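Local coordinates for protein NAD nucleotidase (Haemophilus influenzae, PDB 3ZTV) that degrades NAD to adenosine and nicotinamide riboside, combining NAD pyrophosphatase with 5'-nucleotidase activity in a zinc-binding periplasmic enzyme, at residues V11-L16 / D144-D149; G272-K277 / A284-K289. One frame throughout, in Å; residues are numbered along the deposited sequence.

Both contacts lie in the metallophosphoesterase domain, away from the zinc and adenosine sites, with centres about 12 Å apart. Interaction 1 closes before interaction 2 opens along the chain. They meet in the mixed sheet where strand 11-18 and strand 270-278 are antiparallel neighbours: interaction 2 adds strand 284-295 to this sheet as the second arm of a hairpin, whereas interaction 1 sets strand 11-18 against strand 143-148, an outermost strand of the domain's other large sheet. A backbone bond from Leu13 to Val276 and a side-chain bond between Glu12 and Thr287 couple the two. Strand 11-18 thus connects hairpin pairing within one sheet to apolar packing between two.

Interaction 1: V11-L16 / D144-D149; sequences VELSIL and DIFTVD
The interface between the two large sheets of the calcineurin-like phosphoesterase domain is formed here by Val11 and Leu13 of strand 11-18 packing on Phe146 and Val148 of strand 143-148. The axes of the two short strands stay 9.0 Å apart at their closest and run at 117° to each other, a spacing bridged by side chains. Leu13 and Phe146 meet tip to tip: the methyl CD2 of Leu13 lies 4.0 Å from CE2 of Phe146, at the edge of the ring and near its plane. The CB bond of Phe146 does not point at strand 11-18; chi1 of 59° sets CG between its own backbone N and carbonyl carbon, and from there the ring reaches toward Leu13. The same Leu13 methyl also touches CG2 of Val148, 4.2 Å away, so one branch of the leucine serves two neighbours. The other methyl of Val148, CG1, rests near the carbonyl oxygen of Glu12, and CG1 of Val11 packs 3.7 Å from the carbonyl oxygen of Val148.

At the margin the link becomes polar. A water accepts the N-H of Glu12 at 2.9 Å from that N and donates to OD2 of Asp149, bridging the strand to the turn after Val148. The carboxylate of Glu12 is engaged by Thr287, while Ile153 on strand 151-159 touches both Leu13 and Phe146, extending the apolar layer. Apolar side chains packed between strands of separate sheets are expected at the sheet interface of the two-sheet sandwich of the metallophosphoesterase fold.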
ATOM      1  N   VAL A  11     -23.960 -12.078  22.009  1.00 12.78           N
ATOM      2  CA  VAL A  11     -24.252 -13.306  21.262  1.00 11.31           C
ATOM      3  C   VAL A  11     -23.061 -14.245  21.246  1.00 12.59           C
ATOM      4  O   VAL A  11     -21.921 -13.819  21.421  1.00 12.73           O
ATOM      5  CB  VAL A  11     -24.664 -13.029  19.795  1.00 12.75           C
ATOM      6  CG1 VAL A  11     -25.964 -12.249  19.738  1.00 17.08           C
ATOM      7  CG2 VAL A  11     -23.556 -12.303  19.050  1.00 12.87           C
ATOM      8  N   GLU A  12     -23.325 -15.526  21.013  1.00 10.92           N
ATOM      9  CA  GLU A  12     -22.237 -16.496  20.912  1.00 11.98           C
ATOM     10  C   GLU A  12     -22.187 -17.153  19.533  1.00 10.26           C
ATOM     11  O   GLU A  12     -23.206 -17.293  18.852  1.00 13.87           O
ATOM     12  CB  GLU A  12     -22.313 -17.544  22.023  1.00 15.02           C
ATOM     13  CG  GLU A  12     -21.003 -18.301  22.221  1.00 17.99           C
ATOM     14  CD  GLU A  12     -20.955 -19.103  23.504  1.00 22.22           C
ATOM     15  OE1 GLU A  12     -21.694 -18.772  24.460  1.00 23.60           O
ATOM     16  OE2 GLU A  12     -20.172 -20.075  23.554  1.00 21.36           O
ATOM     17  N   LEU A  13     -20.974 -17.506  19.121  1.00  8.62           N
ATOM     18  CA  LEU A  13     -20.702 -18.106  17.820  1.00  8.86           C
ATOM     19  C   LEU A  13     -19.860 -19.356  18.017  1.00  8.17           C
ATOM     20  O   LEU A  13     -18.984 -19.376  18.881  1.00  9.67           O
ATOM     21  CB  LEU A  13     -19.897 -17.125  16.962  1.00 13.59           C
ATOM     22  CG  LEU A  13     -20.485 -16.285  15.829  1.00 21.45           C
ATOM     23  CD1 LEU A  13     -19.335 -15.594  15.116  1.00 17.34           C
ATOM     24  CD2 LEU A  13     -21.259 -17.141  14.846  1.00 15.43           C
ATOM     25  N   SER A  14     -20.097 -20.375  17.190  1.00  7.43           N
ATOM     26  CA  SER A  14     -19.291 -21.593  17.233  1.00  6.72           C
ATOM     27  C   SER A  14     -18.542 -21.754  15.906  1.00  6.27           C
ATOM     28  O   SER A  14     -19.086 -22.273  14.934  1.00  7.25           O
ATOM     29  CB  SER A  14     -20.167 -22.816  17.525  1.00  7.21           C
ATOM     30  OG  SER A  14     -20.770 -22.663  18.803  1.00  8.45           O
ATOM     31  N   ILE A  15     -17.299 -21.286  15.869  1.00  5.19           N
ATOM     32  CA  ILE A  15     -16.503 -21.334  14.644  1.00  6.12           C
ATOM     33  C   ILE A  15     -15.884 -22.724  14.462  1.00  6.04           C
ATOM     34  O   ILE A  15     -15.253 -23.259  15.364  1.00  6.31           O
ATOM     35  CB  ILE A  15     -15.420 -20.244  14.659  1.00  5.60           C
ATOM     36  CG1 ILE A  15     -16.073 -18.873  14.895  1.00  7.57           C
ATOM     37  CG2 ILE A  15     -14.612 -20.271  13.367  1.00  7.83           C
ATOM     38  CD1 ILE A  15     -15.087 -17.751  15.032  1.00  8.49           C
ATOM     39  N   LEU A  16     -16.089 -23.289  13.279  1.00  5.08           N
ATOM     40  CA  LEU A  16     -15.559 -24.604  12.901  1.00  6.31           C
ATOM     41  C   LEU A  16     -14.837 -24.406  11.582  1.00  6.59           C
ATOM     42  O   LEU A  16     -15.430 -23.885  10.627  1.00  7.00           O
ATOM     43  CB  LEU A  16     -16.699 -25.605  12.727  1.00  7.26           C
ATOM     44  CG  LEU A  16     -17.511 -25.897  13.998  1.00  5.69           C
ATOM     45  CD1 LEU A  16     -18.816 -26.622  13.672  1.00  8.38           C
ATOM     46  CD2 LEU A  16     -16.679 -26.715  14.975  1.00  7.77           C
ATOM     47  N   ASP A 144     -19.459 -10.733   3.587  1.00  7.24           N
ATOM     48  CA  ASP A 144     -20.877 -11.026   3.772  1.00  7.51           C
ATOM     49  C   ASP A 144     -21.269 -10.647   5.203  1.00  8.90           C
ATOM     50  O   ASP A 144     -20.417 -10.571   6.095  1.00 10.52           O
ATOM     51  CB  ASP A 144     -21.206 -12.501   3.476  1.00  7.62           C
ATOM     52  CG  ASP A 144     -22.700 -12.740   3.294  1.00 11.49           C
ATOM     53  OD1 ASP A 144     -23.379 -11.856   2.736  1.00 13.85           O
ATOM     54  OD2 ASP A 144     -23.206 -13.810   3.702  1.00 11.93           O
ATOM     55  N   ILE A 145     -22.555 -10.367   5.409  1.00  9.58           N
ATOM     56  CA  ILE A 145     -23.088 -10.097   6.740  1.00 10.21           C
ATOM     57  C   ILE A 145     -24.167 -11.115   7.059  1.00 12.34           C
ATOM     58  O   ILE A 145     -25.082 -11.320   6.261  1.00 14.49           O
ATOM     59  CB  ILE A 145     -23.711  -8.686   6.822  1.00 11.07           C
ATOM     60  CG1 ILE A 145     -22.629  -7.613   6.682  1.00 11.87           C
ATOM     61  CG2 ILE A 145     -24.465  -8.506   8.138  1.00 13.18           C
ATOM     62  CD1 ILE A 145     -23.181  -6.217   6.357  1.00 13.94           C
ATOM     63  N   PHE A 146     -24.051 -11.775   8.203  1.00 13.53           N
ATOM     64  CA  PHE A 146     -25.103 -12.686   8.635  1.00 12.43           C
ATOM     65  C   PHE A 146     -25.623 -12.259  10.003  1.00 14.43           C
ATOM     66  O   PHE A 146     -24.979 -11.479  10.705  1.00 15.07           O
ATOM     67  CB  PHE A 146     -24.630 -14.147   8.624  1.00 14.61           C
ATOM     68  CG  PHE A 146     -23.448 -14.418   9.511  1.00 13.85           C
ATOM     69  CD1 PHE A 146     -22.156 -14.254   9.045  1.00 12.21           C
ATOM     70  CD2 PHE A 146     -23.632 -14.856  10.815  1.00 15.74           C
ATOM     71  CE1 PHE A 146     -21.065 -14.505   9.864  1.00 14.02           C
ATOM     72  CE2 PHE A 146     -22.548 -15.115  11.632  1.00 14.30           C
ATOM     73  CZ  PHE A 146     -21.267 -14.938  11.155  1.00 12.65           C
ATOM     74  N   THR A 147     -26.793 -12.761  10.374  1.00 16.55           N
ATOM     75  CA  THR A 147     -27.430 -12.344  11.609  1.00 18.15           C
ATOM     76  C   THR A 147     -27.557 -13.522  12.562  1.00 18.87           C
ATOM     77  O   THR A 147     -28.035 -14.591  12.186  1.00 22.26           O
ATOM     78  CB  THR A 147     -28.817 -11.718  11.342  1.00 20.69           C
ATOM     79  OG1 THR A 147     -28.654 -10.490  10.618  1.00 21.50           O
ATOM     80  CG2 THR A 147     -29.543 -11.438  12.645  1.00 23.98           C
ATOM     81  N   VAL A 148     -27.091 -13.320  13.787  1.00 16.72           N
ATOM     82  CA  VAL A 148     -27.252 -14.302  14.844  1.00 18.45           C
ATOM     83  C   VAL A 148     -28.085 -13.667  15.939  1.00 20.68           C
ATOM     84  O   VAL A 148     -27.694 -12.652  16.514  1.00 21.28           O
ATOM     85  CB  VAL A 148     -25.900 -14.735  15.436  1.00 21.95           C
ATOM     86  CG1 VAL A 148     -26.119 -15.650  16.632  1.00 22.40           C
ATOM     87  CG2 VAL A 148     -25.049 -15.419  14.382  1.00 23.99           C
ATOM     88  N   ASP A 149     -29.246 -14.251  16.215  1.00 22.25           N
ATOM     89  CA  ASP A 149     -30.101 -13.753  17.283  1.00 23.24           C
ATOM     90  C   ASP A 149     -30.257 -12.233  17.215  1.00 23.98           C
ATOM     91  O   ASP A 149     -30.167 -11.542  18.233  1.00 27.21           O
ATOM     92  CB  ASP A 149     -29.536 -14.174  18.645  1.00 24.97           C
ATOM     93  CG  ASP A 149     -29.414 -15.684  18.786  1.00 25.67           C
ATOM     94  OD1 ASP A 149     -30.349 -16.397  18.363  1.00 29.51           O
ATOM     95  OD2 ASP A 149     -28.384 -16.162  19.313  1.00 26.77           O
TER
HETATM   96  O   HOH W   1     -26.162 -16.315  21.135  1.00 18.46           O

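Interaction 2: G272-K277 / A284-K289; sequences GDLGVK and ASITRK
Arg288 reaches across to Asp273 and Gly275 in a beta hairpin whose arms, strands 270-278 and 284-295, are joined antiparallel and interrupted by a classic beta bulge, Thr287 and Arg288 both facing Gly275. From the backbone, CB of Arg288 lies beside the N and CA of Gly275. CG continues anti to the backbone N and approaches OD1 of Asp273. CD comes to 3.6 Å from that OD1, and the bend at chi3 (61°) places NE. This NE donates to OD1 of Asp273 at 2.8 Å in a nearly straight salt-bridge bond (169° at the hydrogen). The oxygen is met on its syn side and lies close to the guanidinium plane, although carboxylate and guanidinium planes are 46° apart. CZ passes 4.0 Å from CA of Gly275, and NH2 lies nearer still to that CA, which covers one guanidinium face toward its rim. A water donates to Asp273 OD1 and accepts from Arg288 NH2, giving the pair a second connection. Tyr60 adds a cation-pi contact to Arg288 and a hydrogen bond to the other carboxylate oxygen, OD2 of Asp273.

At the bulge, Gly275 N donates to Arg288 O, while Gly275 O accepts from Thr287 N at 2.8 Å. Beyond it, Lys277 and Ser285 exchange a pair of backbone bonds. On the face carrying Leu274, Val276 and Ile286, Leu274 packs on Met262 and Ile286 on Phe260, both of strand 258-263, and Val276 on Ile15 of strand 11-18. Leu274 and Ile286 cross there at about a right angle, with Leu274 CD2 4.0 Å from Ile286 CD1; farther along, Val276 CG1 meets Ala284 CB at 3.7 Å.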
ATOM      1  N   GLY A 272     -10.734 -27.205  13.413  1.00  5.09           N
ATOM      2  CA  GLY A 272     -10.631 -26.273  14.526  1.00  5.53           C
ATOM      3  C   GLY A 272     -12.014 -25.915  15.042  1.00  5.12           C
ATOM      4  O   GLY A 272     -12.957 -25.772  14.273  1.00  6.35           O
ATOM      5  N   ASP A 273     -12.113 -25.745  16.354  1.00  5.47           N
ATOM      6  CA  ASP A 273     -13.389 -25.596  17.064  1.00  5.21           C
ATOM      7  C   ASP A 273     -13.190 -24.506  18.129  1.00  5.69           C
ATOM      8  O   ASP A 273     -12.535 -24.739  19.148  1.00  6.79           O
ATOM      9  CB  ASP A 273     -13.675 -26.973  17.689  1.00  5.76           C
ATOM     10  CG  ASP A 273     -14.881 -27.015  18.621  1.00  7.24           C
ATOM     11  OD1 ASP A 273     -15.543 -25.993  18.863  1.00  7.55           O
ATOM     12  OD2 ASP A 273     -15.148 -28.135  19.128  1.00  7.97           O
ATOM     13  N   LEU A 274     -13.688 -23.298  17.849  1.00  5.58           N
ATOM     14  CA  LEU A 274     -13.515 -22.135  18.723  1.00  5.45           C
ATOM     15  C   LEU A 274     -14.873 -21.543  19.070  1.00  7.30           C
ATOM     16  O   LEU A 274     -15.568 -21.016  18.204  1.00  6.66           O
ATOM     17  CB  LEU A 274     -12.612 -21.065  18.071  1.00  7.25           C
ATOM     18  CG  LEU A 274     -12.153 -19.939  19.009  1.00  6.93           C
ATOM     19  CD1 LEU A 274     -11.092 -20.485  19.946  1.00  8.25           C
ATOM     20  CD2 LEU A 274     -11.618 -18.733  18.240  1.00  7.26           C
ATOM     21  N   GLY A 275     -15.238 -21.625  20.345  1.00  6.71           N
ATOM     22  CA  GLY A 275     -16.448 -20.992  20.839  1.00  7.13           C
ATOM     23  C   GLY A 275     -16.132 -19.577  21.271  1.00  7.40           C
ATOM     24  O   GLY A 275     -15.190 -19.339  22.038  1.00  8.09           O
ATOM     25  N   VAL A 276     -16.915 -18.636  20.755  1.00  7.18           N
ATOM     26  CA  VAL A 276     -16.684 -17.215  20.999  1.00  9.80           C
ATOM     27  C   VAL A 276     -17.935 -16.532  21.520  1.00 12.81           C
ATOM     28  O   VAL A 276     -19.000 -16.629  20.909  1.00 15.48           O
ATOM     29  CB  VAL A 276     -16.252 -16.482  19.714  1.00  8.21           C
ATOM     30  CG1 VAL A 276     -16.009 -14.997  20.010  1.00 12.20           C
ATOM     31  CG2 VAL A 276     -15.012 -17.132  19.108  1.00  9.98           C
ATOM     32  N   LYS A 277     -17.804 -15.832  22.644  1.00  9.45           N
ATOM     33  CA  LYS A 277     -18.882 -14.981  23.130  1.00 10.31           C
ATOM     34  C   LYS A 277     -18.522 -13.526  22.848  1.00 11.67           C
ATOM     35  O   LYS A 277     -17.397 -13.094  23.095  1.00 11.60           O
ATOM     36  CB  LYS A 277     -19.136 -15.193  24.622  1.00 12.19           C
ATOM     37  CG  LYS A 277     -20.254 -14.296  25.160  1.00 14.75           C
ATOM     38  CD  LYS A 277     -20.615 -14.604  26.603  1.00 23.10           C
ATOM     39  CE  LYS A 277     -21.732 -13.680  27.076  1.00 26.21           C
ATOM     40  NZ  LYS A 277     -22.247 -14.047  28.425  1.00 32.26           N
ATOM     41  N   ALA A 284     -14.749  -9.880  21.894  1.00  8.79           N
ATOM     42  CA  ALA A 284     -14.753 -11.344  21.883  1.00  8.32           C
ATOM     43  C   ALA A 284     -14.050 -11.942  23.100  1.00  7.08           C
ATOM     44  O   ALA A 284     -13.007 -11.455  23.522  1.00  8.83           O
ATOM     45  CB  ALA A 284     -14.100 -11.858  20.595  1.00  9.55           C
ATOM     46  N   SER A 285     -14.628 -13.027  23.617  1.00  8.27           N
ATOM     47  CA  SER A 285     -13.996 -13.863  24.635  1.00  8.08           C
ATOM     48  C   SER A 285     -14.181 -15.323  24.244  1.00  7.45           C
ATOM     49  O   SER A 285     -15.137 -15.671  23.543  1.00  8.77           O
ATOM     50  CB  SER A 285     -14.607 -13.609  26.010  1.00  9.38           C
ATOM     51  OG  SER A 285     -16.003 -13.773  25.969  1.00 13.88           O
ATOM     52  N   ILE A 286     -13.272 -16.170  24.711  1.00  7.29           N
ATOM     53  CA  ILE A 286     -13.255 -17.583  24.334  1.00  8.23           C
ATOM     54  C   ILE A 286     -13.983 -18.463  25.354  1.00  8.79           C
ATOM     55  O   ILE A 286     -13.714 -18.389  26.553  1.00  9.61           O
ATOM     56  CB  ILE A 286     -11.804 -18.081  24.170  1.00  7.88           C
ATOM     57  CG1 ILE A 286     -11.061 -17.223  23.135  1.00  8.94           C
ATOM     58  CG2 ILE A 286     -11.781 -19.571  23.797  1.00  8.37           C
ATOM     59  CD1 ILE A 286     -11.816 -17.042  21.821  1.00  9.50           C
ATOM     60  N   THR A 287     -14.912 -19.282  24.870  1.00  8.19           N
ATOM     61  CA  THR A 287     -15.667 -20.199  25.723  1.00  9.55           C
ATOM     62  C   THR A 287     -15.299 -21.669  25.483  1.00  9.56           C
ATOM     63  O   THR A 287     -15.642 -22.535  26.287  1.00  9.86           O
ATOM     64  CB  THR A 287     -17.186 -20.050  25.494  1.00 10.82           C
ATOM     65  OG1 THR A 287     -17.491 -20.363  24.129  1.00 11.00           O
ATOM     66  CG2 THR A 287     -17.648 -18.633  25.793  1.00 14.19           C
ATOM     67  N   ARG A 288     -14.629 -21.960  24.369  1.00  7.30           N
ATOM     68  CA  ARG A 288     -14.285 -23.337  24.013  1.00  6.95           C
ATOM     69  C   ARG A 288     -13.163 -23.239  22.996  1.00  6.53           C
ATOM     70  O   ARG A 288     -13.204 -22.365  22.129  1.00  6.31           O
ATOM     71  CB  ARG A 288     -15.497 -24.057  23.410  1.00  7.33           C
ATOM     72  CG  ARG A 288     -15.216 -25.483  22.914  1.00  7.49           C
ATOM     73  CD  ARG A 288     -16.475 -26.137  22.355  1.00  8.31           C
ATOM     74  NE  ARG A 288     -16.994 -25.399  21.212  1.00  8.41           N
ATOM     75  CZ  ARG A 288     -18.068 -24.613  21.230  1.00  8.23           C
ATOM     76  NH1 ARG A 288     -18.758 -24.433  22.347  1.00  9.28           N
ATOM     77  NH2 ARG A 288     -18.442 -23.977  20.132  1.00  8.65           N
ATOM     78  N   LYS A 289     -12.161 -24.106  23.094  1.00  6.87           N
ATOM     79  CA  LYS A 289     -11.031 -24.068  22.173  1.00  7.43           C
ATOM     80  C   LYS A 289     -10.449 -25.471  22.043  1.00  8.49           C
ATOM     81  O   LYS A 289      -9.752 -25.952  22.937  1.00  9.71           O
ATOM     82  CB  LYS A 289      -9.969 -23.063  22.642  1.00  8.39           C
ATOM     83  CG  LYS A 289      -9.662 -23.082  24.141  1.00  8.53           C
ATOM     84  CD  LYS A 289      -8.572 -22.075  24.477  1.00 10.48           C
ATOM     85  CE  LYS A 289      -8.185 -22.131  25.951  1.00 15.50           C
ATOM     86  NZ  LYS A 289      -7.497 -23.407  26.298  1.00 20.22           N
TER
HETATM   87  O   HOH W   2     -17.074 -24.194  17.521  1.00  8.40           O